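Local coordinates for protein transcriptional regulator, LacI family (PDB 3JY6) that probably acts as a DNA-binding transcription factor of the LacI family, recognising regulatory DNA and carrying a periplasmic-binding-protein-like domain, at residues Val127-Leu133 and Asp154-Glu160; Val184-Glu190 and Thr212-Asp218. One frame throughout, in Å; residues are numbered along the deposited sequence.

Interaction 1 of 2, residues Val127-Leu133 and Asp154-Glu160; sequences VVLTSEL and DVLEVSE
Strands 127-131 and 154-158 run parallel and extended (phi/psi of V128 -86/124, L156 -124/98), 4.6 Å apart at closest approach and 22° between directions, V127 opposite D154 through S131 opposite V158. They form a beta-alpha-beta unit with crossover helix 137-147. Donor first, the ladder alternates V128 N-D154 O (2.8 Å), L156 N-V128 O (2.7 Å), T130 N-L156 O (3.1 Å), V158 N-T130 O (2.7 Å), then a weak E132 N-V158 O (3.2 Å). At and just past the C-terminal strand ends, side chains add bonds: E157 OE2 accepts from L133 N (3.1 Å), S159 OG donates to E132 OE2 (3.0 Å), S131 OG donates to E160 OE2 (2.7 Å) and also bonds W192 NE1, and T130 OG1 donates to S131 O (2.8 Å). E160 is salt-bridged to R139, K189 and R191; D154 OD2 accepts from H125. L129 CD1 packs against L156 CG (3.8 Å); on the other face, V155 CG2 lies 4.3 Å from V128 CB. Carboxylates thus continue, at the strand ends, the pairing that peptide groups begin.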
ATOM      1  N   VAL A 127     -12.378  18.859  14.545  1.00 20.10           N
ATOM      2  CA  VAL A 127     -13.332  17.949  13.936  1.00 19.97           C
ATOM      3  C   VAL A 127     -12.595  16.636  13.764  1.00 20.31           C
ATOM      4  O   VAL A 127     -11.738  16.496  12.893  1.00 20.23           O
ATOM      5  CB  VAL A 127     -13.811  18.477  12.563  1.00 20.78           C
ATOM      6  CG1 VAL A 127     -14.712  17.444  11.889  1.00 22.64           C
ATOM      7  CG2 VAL A 127     -14.576  19.781  12.747  1.00 20.96           C
ATOM      8  N   VAL A 128     -12.924  15.677  14.619  1.00 20.47           N
ATOM      9  CA  VAL A 128     -12.289  14.369  14.595  1.00 20.62           C
ATOM     10  C   VAL A 128     -12.967  13.422  13.606  1.00 22.58           C
ATOM     11  O   VAL A 128     -14.174  13.193  13.682  1.00 23.05           O
ATOM     12  CB  VAL A 128     -12.336  13.721  15.989  1.00 19.43           C
ATOM     13  CG1 VAL A 128     -11.581  12.408  15.975  1.00 20.78           C
ATOM     14  CG2 VAL A 128     -11.767  14.670  17.035  1.00 19.47           C
ATOM     15  N   LEU A 129     -12.190  12.882  12.672  1.00 22.34           N
ATOM     16  CA  LEU A 129     -12.712  11.929  11.693  1.00 23.21           C
ATOM     17  C   LEU A 129     -12.064  10.597  12.056  1.00 24.91           C
ATOM     18  O   LEU A 129     -10.830  10.493  12.081  1.00 24.99           O
ATOM     19  CB  LEU A 129     -12.325  12.344  10.276  1.00 19.93           C
ATOM     20  CG  LEU A 129     -12.770  11.438   9.123  1.00 22.92           C
ATOM     21  CD1 LEU A 129     -14.299  11.278   9.116  1.00 21.81           C
ATOM     22  CD2 LEU A 129     -12.272  12.035   7.809  1.00 19.94           C
ATOM     23  N   THR A 130     -12.876   9.574  12.322  1.00 24.77           N
ATOM     24  CA  THR A 130     -12.312   8.294  12.749  1.00 25.41           C
ATOM     25  C   THR A 130     -13.163   7.049  12.470  1.00 27.72           C
ATOM     26  O   THR A 130     -14.350   7.136  12.135  1.00 28.11           O
ATOM     27  CB  THR A 130     -12.068   8.334  14.277  1.00 23.03           C
ATOM     28  OG1 THR A 130     -11.433   7.133  14.713  1.00 24.90           O
ATOM     29  CG2 THR A 130     -13.396   8.459  15.011  1.00 23.06           C
ATOM     30  N   SER A 131     -12.536   5.884  12.604  1.00 27.76           N
ATOM     31  CA  SER A 131     -13.266   4.634  12.465  1.00 29.21           C
ATOM     32  C   SER A 131     -13.867   4.517  13.866  1.00 30.22           C
ATOM     33  O   SER A 131     -13.364   5.141  14.796  1.00 29.10           O
ATOM     34  CB  SER A 131     -12.326   3.460  12.194  1.00 27.59           C
ATOM     35  OG  SER A 131     -11.708   3.592  10.926  1.00 28.75           O
ATOM     36  N   GLU A 132     -14.930   3.736  14.023  1.00 32.06           N
ATOM     37  CA  GLU A 132     -15.585   3.598  15.321  1.00 34.90           C
ATOM     38  C   GLU A 132     -14.651   3.481  16.527  1.00 35.75           C
ATOM     39  O   GLU A 132     -13.796   2.593  16.585  1.00 35.44           O
ATOM     40  CB  GLU A 132     -16.558   2.417  15.274  1.00 37.41           C
ATOM     41  CG  GLU A 132     -17.712   2.664  14.306  1.00 41.77           C
ATOM     42  CD  GLU A 132     -18.672   1.495  14.219  1.00 45.16           C
ATOM     43  OE1 GLU A 132     -19.221   1.092  15.272  1.00 46.48           O
ATOM     44  OE2 GLU A 132     -18.879   0.983  13.097  1.00 44.66           O
ATOM     45  N   LEU A 133     -14.838   4.386  17.486  1.00 35.66           N
ATOM     46  CA  LEU A 133     -14.023   4.447  18.700  1.00 37.41           C
ATOM     47  C   LEU A 133     -14.035   3.209  19.602  1.00 38.45           C
ATOM     48  O   LEU A 133     -12.974   2.769  20.051  1.00 37.04           O
ATOM     49  CB  LEU A 133     -14.415   5.681  19.526  1.00 38.09           C
ATOM     50  CG  LEU A 133     -13.969   7.042  18.980  1.00 39.16           C
ATOM     51  CD1 LEU A 133     -14.806   8.157  19.591  1.00 39.85           C
ATOM     52  CD2 LEU A 133     -12.490   7.252  19.282  1.00 38.57           C
ATOM     53  N   ASP A 154     -15.733  17.989  17.930  1.00 30.74           N
ATOM     54  CA  ASP A 154     -16.852  17.233  17.388  1.00 32.31           C
ATOM     55  C   ASP A 154     -16.267  15.956  16.805  1.00 33.02           C
ATOM     56  O   ASP A 154     -15.121  15.948  16.357  1.00 33.82           O
ATOM     57  CB  ASP A 154     -17.555  18.040  16.305  1.00 33.63           C
ATOM     58  CG  ASP A 154     -18.249  19.268  16.861  1.00 37.40           C
ATOM     59  OD1 ASP A 154     -19.088  19.111  17.783  1.00 38.30           O
ATOM     60  OD2 ASP A 154     -17.960  20.388  16.379  1.00 36.89           O
ATOM     61  N   VAL A 155     -17.032  14.873  16.807  1.00 33.98           N
ATOM     62  CA  VAL A 155     -16.510  13.613  16.286  1.00 33.81           C
ATOM     63  C   VAL A 155     -17.374  12.987  15.204  1.00 32.71           C
ATOM     64  O   VAL A 155     -18.595  12.972  15.307  1.00 33.05           O
ATOM     65  CB  VAL A 155     -16.314  12.593  17.432  1.00 34.72           C
ATOM     66  CG1 VAL A 155     -17.628  12.321  18.110  1.00 37.41           C
ATOM     67  CG2 VAL A 155     -15.720  11.297  16.900  1.00 36.13           C
ATOM     68  N   LEU A 156     -16.727  12.481  14.159  1.00 32.06           N
ATOM     69  CA  LEU A 156     -17.425  11.833  13.057  1.00 31.88           C
ATOM     70  C   LEU A 156     -16.908  10.420  12.852  1.00 32.68           C
ATOM     71  O   LEU A 156     -15.877  10.190  12.201  1.00 31.99           O
ATOM     72  CB  LEU A 156     -17.277  12.631  11.759  1.00 30.91           C
ATOM     73  CG  LEU A 156     -17.752  11.936  10.476  1.00 32.23           C
ATOM     74  CD1 LEU A 156     -19.115  11.287  10.680  1.00 33.50           C
ATOM     75  CD2 LEU A 156     -17.803  12.940   9.343  1.00 30.89           C
ATOM     76  N   GLU A 157     -17.643   9.475  13.421  1.00 33.31           N
ATOM     77  CA  GLU A 157     -17.312   8.068  13.324  1.00 33.27           C
ATOM     78  C   GLU A 157     -17.773   7.506  11.990  1.00 34.44           C
ATOM     79  O   GLU A 157     -18.881   7.790  11.528  1.00 33.68           O
ATOM     80  CB  GLU A 157     -17.962   7.317  14.478  1.00 33.55           C
ATOM     81  CG  GLU A 157     -17.363   7.698  15.814  1.00 34.29           C
ATOM     82  CD  GLU A 157     -18.035   7.016  16.979  1.00 36.54           C
ATOM     83  OE1 GLU A 157     -19.028   7.561  17.511  1.00 35.39           O
ATOM     84  OE2 GLU A 157     -17.567   5.922  17.359  1.00 37.32           O
ATOM     85  N   VAL A 158     -16.893   6.728  11.368  1.00 34.58           N
ATOM     86  CA  VAL A 158     -17.160   6.095  10.085  1.00 35.20           C
ATOM     87  C   VAL A 158     -17.114   4.593  10.342  1.00 36.35           C
ATOM     88  O   VAL A 158     -16.274   4.116  11.108  1.00 37.08           O
ATOM     89  CB  VAL A 158     -16.069   6.453   9.049  1.00 35.66           C
ATOM     90  CG1 VAL A 158     -16.379   5.798   7.721  1.00 36.11           C
ATOM     91  CG2 VAL A 158     -15.975   7.963   8.881  1.00 35.90           C
ATOM     92  N   SER A 159     -18.022   3.850   9.722  1.00 36.90           N
ATOM     93  CA  SER A 159     -18.060   2.400   9.894  1.00 37.54           C
ATOM     94  C   SER A 159     -17.299   1.769   8.733  1.00 37.28           C
ATOM     95  O   SER A 159     -17.780   1.770   7.596  1.00 36.84           O
ATOM     96  CB  SER A 159     -19.511   1.904   9.895  1.00 38.52           C
ATOM     97  OG  SER A 159     -20.272   2.521  10.920  1.00 38.60           O
ATOM     98  N   GLU A 160     -16.110   1.239   9.012  1.00 37.57           N
ATOM     99  CA  GLU A 160     -15.301   0.634   7.958  1.00 38.74           C
ATOM    100  C   GLU A 160     -16.044  -0.468   7.207  1.00 38.90           C
ATOM    101  O   GLU A 160     -15.751  -0.737   6.043  1.00 39.14           O
ATOM    102  CB  GLU A 160     -13.987   0.090   8.533  1.00 38.60           C
ATOM    103  CG  GLU A 160     -13.004   1.173   8.965  1.00 40.71           C
ATOM    104  CD  GLU A 160     -11.643   0.611   9.345  1.00 43.96           C
ATOM    105  OE1 GLU A 160     -11.074  -0.176   8.549  1.00 45.15           O
ATOM    106  OE2 GLU A 160     -11.134   0.956  10.432  1.00 43.57           O
TER

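Interaction 2 of 2, residues Val184-Glu190 and Thr212-Asp218; sequences VAFALKE and TATGFAD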
ATOM      1  N   VAL A 184      -9.675  22.550  12.753  1.00 21.54           N
ATOM      2  CA  VAL A 184      -8.711  21.547  12.301  1.00 21.97           C
ATOM      3  C   VAL A 184      -9.476  20.242  12.085  1.00 21.79           C
ATOM      4  O   VAL A 184     -10.112  19.734  13.020  1.00 20.60           O
ATOM      5  CB  VAL A 184      -7.658  21.152  13.356  1.00 23.27           C
ATOM      6  CG1 VAL A 184      -6.329  20.880  12.677  1.00 24.12           C
ATOM      7  CG2 VAL A 184      -7.575  22.160  14.452  1.00 23.56           C
ATOM      8  N   ALA A 185      -9.416  19.701  10.875  1.00 19.72           N
ATOM      9  CA  ALA A 185     -10.053  18.422  10.599  1.00 19.17           C
ATOM     10  C   ALA A 185      -8.923  17.443  10.963  1.00 19.77           C
ATOM     11  O   ALA A 185      -7.860  17.464  10.340  1.00 18.38           O
ATOM     12  CB  ALA A 185     -10.421  18.316   9.125  1.00 16.70           C
ATOM     13  N   PHE A 186      -9.147  16.616  11.984  1.00 18.79           N
ATOM     14  CA  PHE A 186      -8.135  15.674  12.479  1.00 18.52           C
ATOM     15  C   PHE A 186      -8.525  14.207  12.215  1.00 18.55           C
ATOM     16  O   PHE A 186      -9.428  13.665  12.849  1.00 17.59           O
ATOM     17  CB  PHE A 186      -7.961  15.936  13.983  1.00 16.99           C
ATOM     18  CG  PHE A 186      -6.658  15.443  14.583  1.00 15.26           C
ATOM     19  CD1 PHE A 186      -6.096  16.136  15.657  1.00 13.78           C
ATOM     20  CD2 PHE A 186      -6.046  14.274  14.153  1.00 13.48           C
ATOM     21  CE1 PHE A 186      -4.950  15.672  16.294  1.00 14.99           C
ATOM     22  CE2 PHE A 186      -4.903  13.797  14.778  1.00 13.40           C
ATOM     23  CZ  PHE A 186      -4.351  14.495  15.853  1.00 16.55           C
ATOM     24  N   ALA A 187      -7.841  13.584  11.261  1.00 17.71           N
ATOM     25  CA  ALA A 187      -8.095  12.189  10.913  1.00 18.78           C
ATOM     26  C   ALA A 187      -7.279  11.282  11.835  1.00 19.60           C
ATOM     27  O   ALA A 187      -6.067  11.450  11.977  1.00 20.02           O
ATOM     28  CB  ALA A 187      -7.716  11.936   9.450  1.00 18.43           C
ATOM     29  N   LEU A 188      -7.952  10.327  12.468  1.00 20.64           N
ATOM     30  CA  LEU A 188      -7.290   9.391  13.365  1.00 21.93           C
ATOM     31  C   LEU A 188      -6.671   8.219  12.617  1.00 22.21           C
ATOM     32  O   LEU A 188      -5.877   7.469  13.178  1.00 23.93           O
ATOM     33  CB  LEU A 188      -8.278   8.885  14.413  1.00 22.88           C
ATOM     34  CG  LEU A 188      -8.211   9.571  15.782  1.00 25.86           C
ATOM     35  CD1 LEU A 188      -8.059  11.078  15.632  1.00 25.14           C
ATOM     36  CD2 LEU A 188      -9.451   9.202  16.566  1.00 24.96           C
ATOM     37  N   LYS A 189      -7.013   8.077  11.343  1.00 23.02           N
ATOM     38  CA  LYS A 189      -6.483   6.991  10.531  1.00 24.82           C
ATOM     39  C   LYS A 189      -6.131   7.509   9.149  1.00 23.50           C
ATOM     40  O   LYS A 189      -6.837   8.343   8.584  1.00 24.50           O
ATOM     41  CB  LYS A 189      -7.508   5.851  10.426  1.00 28.80           C
ATOM     42  CG  LYS A 189      -6.952   4.570   9.814  1.00 32.28           C
ATOM     43  CD  LYS A 189      -7.993   3.451   9.745  1.00 33.58           C
ATOM     44  CE  LYS A 189      -7.386   2.164   9.162  1.00 36.75           C
ATOM     45  NZ  LYS A 189      -8.362   1.029   9.088  1.00 37.43           N
ATOM     46  N   GLU A 190      -5.040   6.998   8.598  1.00 23.10           N
ATOM     47  CA  GLU A 190      -4.568   7.424   7.292  1.00 22.54           C
ATOM     48  C   GLU A 190      -5.602   7.377   6.152  1.00 22.62           C
ATOM     49  O   GLU A 190      -5.730   8.341   5.387  1.00 21.54           O
ATOM     50  CB  GLU A 190      -3.315   6.610   6.926  1.00 22.10           C
ATOM     51  CG  GLU A 190      -2.657   7.012   5.618  1.00 23.04           C
ATOM     52  CD  GLU A 190      -1.140   6.842   5.631  1.00 25.70           C
ATOM     53  OE1 GLU A 190      -0.632   5.769   6.031  1.00 28.38           O
ATOM     54  OE2 GLU A 190      -0.446   7.795   5.233  1.00 26.41           O
ATOM     55  N   THR A 212      -7.812  24.113   8.710  1.00 18.74           N
ATOM     56  CA  THR A 212      -6.612  23.380   8.320  1.00 18.85           C
ATOM     57  C   THR A 212      -6.886  21.886   8.549  1.00 18.87           C
ATOM     58  O   THR A 212      -8.003  21.506   8.886  1.00 18.57           O
ATOM     59  CB  THR A 212      -5.363  23.849   9.130  1.00 17.06           C
ATOM     60  OG1 THR A 212      -4.184  23.311   8.525  1.00 17.01           O
ATOM     61  CG2 THR A 212      -5.433  23.376  10.571  1.00 18.97           C
ATOM     62  N   ALA A 213      -5.893  21.030   8.358  1.00 17.95           N
ATOM     63  CA  ALA A 213      -6.129  19.605   8.567  1.00 17.57           C
ATOM     64  C   ALA A 213      -4.857  18.858   8.880  1.00 18.78           C
ATOM     65  O   ALA A 213      -3.785  19.221   8.413  1.00 19.83           O
ATOM     66  CB  ALA A 213      -6.790  18.990   7.342  1.00 19.02           C
ATOM     67  N   THR A 214      -4.993  17.791   9.658  1.00 18.42           N
ATOM     68  CA  THR A 214      -3.867  16.978  10.053  1.00 18.01           C
ATOM     69  C   THR A 214      -4.386  15.571  10.310  1.00 17.45           C
ATOM     70  O   THR A 214      -5.557  15.273  10.068  1.00 13.22           O
ATOM     71  CB  THR A 214      -3.264  17.520  11.351  1.00 20.21           C
ATOM     72  OG1 THR A 214      -2.080  16.780  11.692  1.00 19.17           O
ATOM     73  CG2 THR A 214      -4.292  17.407  12.477  1.00 21.41           C
ATOM     74  N   GLY A 215      -3.512  14.723  10.830  1.00 16.53           N
ATOM     75  CA  GLY A 215      -3.898  13.363  11.136  1.00 16.97           C
ATOM     76  C   GLY A 215      -2.695  12.444  11.202  1.00 17.78           C
ATOM     77  O   GLY A 215      -1.553  12.878  11.003  1.00 14.79           O
ATOM     78  N   PHE A 216      -2.959  11.174  11.498  1.00 17.60           N
ATOM     79  CA  PHE A 216      -1.913  10.159  11.552  1.00 18.70           C
ATOM     80  C   PHE A 216      -1.831   9.614  10.135  1.00 19.18           C
ATOM     81  O   PHE A 216      -2.784   9.002   9.646  1.00 19.29           O
ATOM     82  CB  PHE A 216      -2.302   9.057  12.536  1.00 18.22           C
ATOM     83  CG  PHE A 216      -2.263   9.492  13.973  1.00 19.20           C
ATOM     84  CD1 PHE A 216      -1.214   9.101  14.800  1.00 18.02           C
ATOM     85  CD2 PHE A 216      -3.271  10.303  14.499  1.00 17.91           C
ATOM     86  CE1 PHE A 216      -1.164   9.510  16.135  1.00 18.54           C
ATOM     87  CE2 PHE A 216      -3.229  10.713  15.824  1.00 17.32           C
ATOM     88  CZ  PHE A 216      -2.174  10.316  16.647  1.00 16.89           C
ATOM     89  N   ALA A 217      -0.700   9.859   9.478  1.00 20.33           N
ATOM     90  CA  ALA A 217      -0.481   9.427   8.106  1.00 22.00           C
ATOM     91  C   ALA A 217       1.015   9.362   7.827  1.00 24.24           C
ATOM     92  O   ALA A 217       1.757  10.247   8.232  1.00 23.44           O
ATOM     93  CB  ALA A 217      -1.140  10.412   7.148  1.00 25.07           C
ATOM     94  N   ASP A 218       1.454   8.321   7.127  1.00 26.17           N
ATOM     95  CA  ASP A 218       2.873   8.178   6.826  1.00 28.73           C
ATOM     96  C   ASP A 218       3.212   8.271   5.337  1.00 30.66           C
ATOM     97  O   ASP A 218       4.371   8.482   4.976  1.00 29.52           O
ATOM     98  CB  ASP A 218       3.394   6.868   7.426  1.00 29.41           C
ATOM     99  CG  ASP A 218       3.348   6.870   8.954  1.00 33.15           C
ATOM    100  OD1 ASP A 218       4.193   7.556   9.579  1.00 35.02           O
ATOM    101  OD2 ASP A 218       2.460   6.200   9.532  1.00 32.40           O
TER
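Four backbone hydrogen bonds lead this contact, a parallel pairing at one side of the four-stranded sheet in a periplasmic-binding-protein-like fold: A185 N to T212 O (3.0 Å), T214 N to A185 O (3.0 Å), A187 N to T214 O (3.1 Å) and F216 N to A187 O (3.2 Å). The strand axes come within 4.4 Å, at 18°. Past the ladder, K189 is the N-cap of helix 190-196, and E190 OE2 accepts a weak bond from D218 N (2.7 Å, 127° at the hydrogen) as well as one from T219 N. The threonine hydroxyls look elsewhere, T212 OG1 to N208 and T214 OG1 to T230.

Packing differs between the faces. A185 CB and A213 CB meet at 4.1 Å on one, where F197 covers both. On the other, that of V184, F186, T212 and T214, V184 CG1 touches T212 CG2 (3.4 Å), with F118 of helix 107-119 alongside. Just past it, F186 CE2 meets F216 CE2 (3.7 Å). G215 has phi/psi of 158/179, and an ideal CB there would clash with A187 O, which lies 3.0 Å from G215 CA. Over the F186 ring, T214 CG2 makes a CH-pi contact 3.9 Å from the centroid, 16° off the normal.

Both interactions belong to one parallel sheet of order 152-158, 125-131, 183-187, 211-215, so each pairs an inner strand with one that is outermost within this chain. The inner strands join them: V127 N lies 2.9 Å from V184 O and V127 O 2.7 Å from F186 N, both probable hydrogen bonds, while L188 CD1 packs 3.8 Å from V128 CG1. Interaction 1 is partly buried, with E157 exposed, and carries several carboxylate bonds; interaction 2 has 11 of 14 residues buried and relies more on alanine, glycine and aromatic packing. Interaction 1 covers slightly more surface, 664 against 585 Å². Beyond the strands, the K189-E160 salt bridge ties segment 184-190 to segment 154-160.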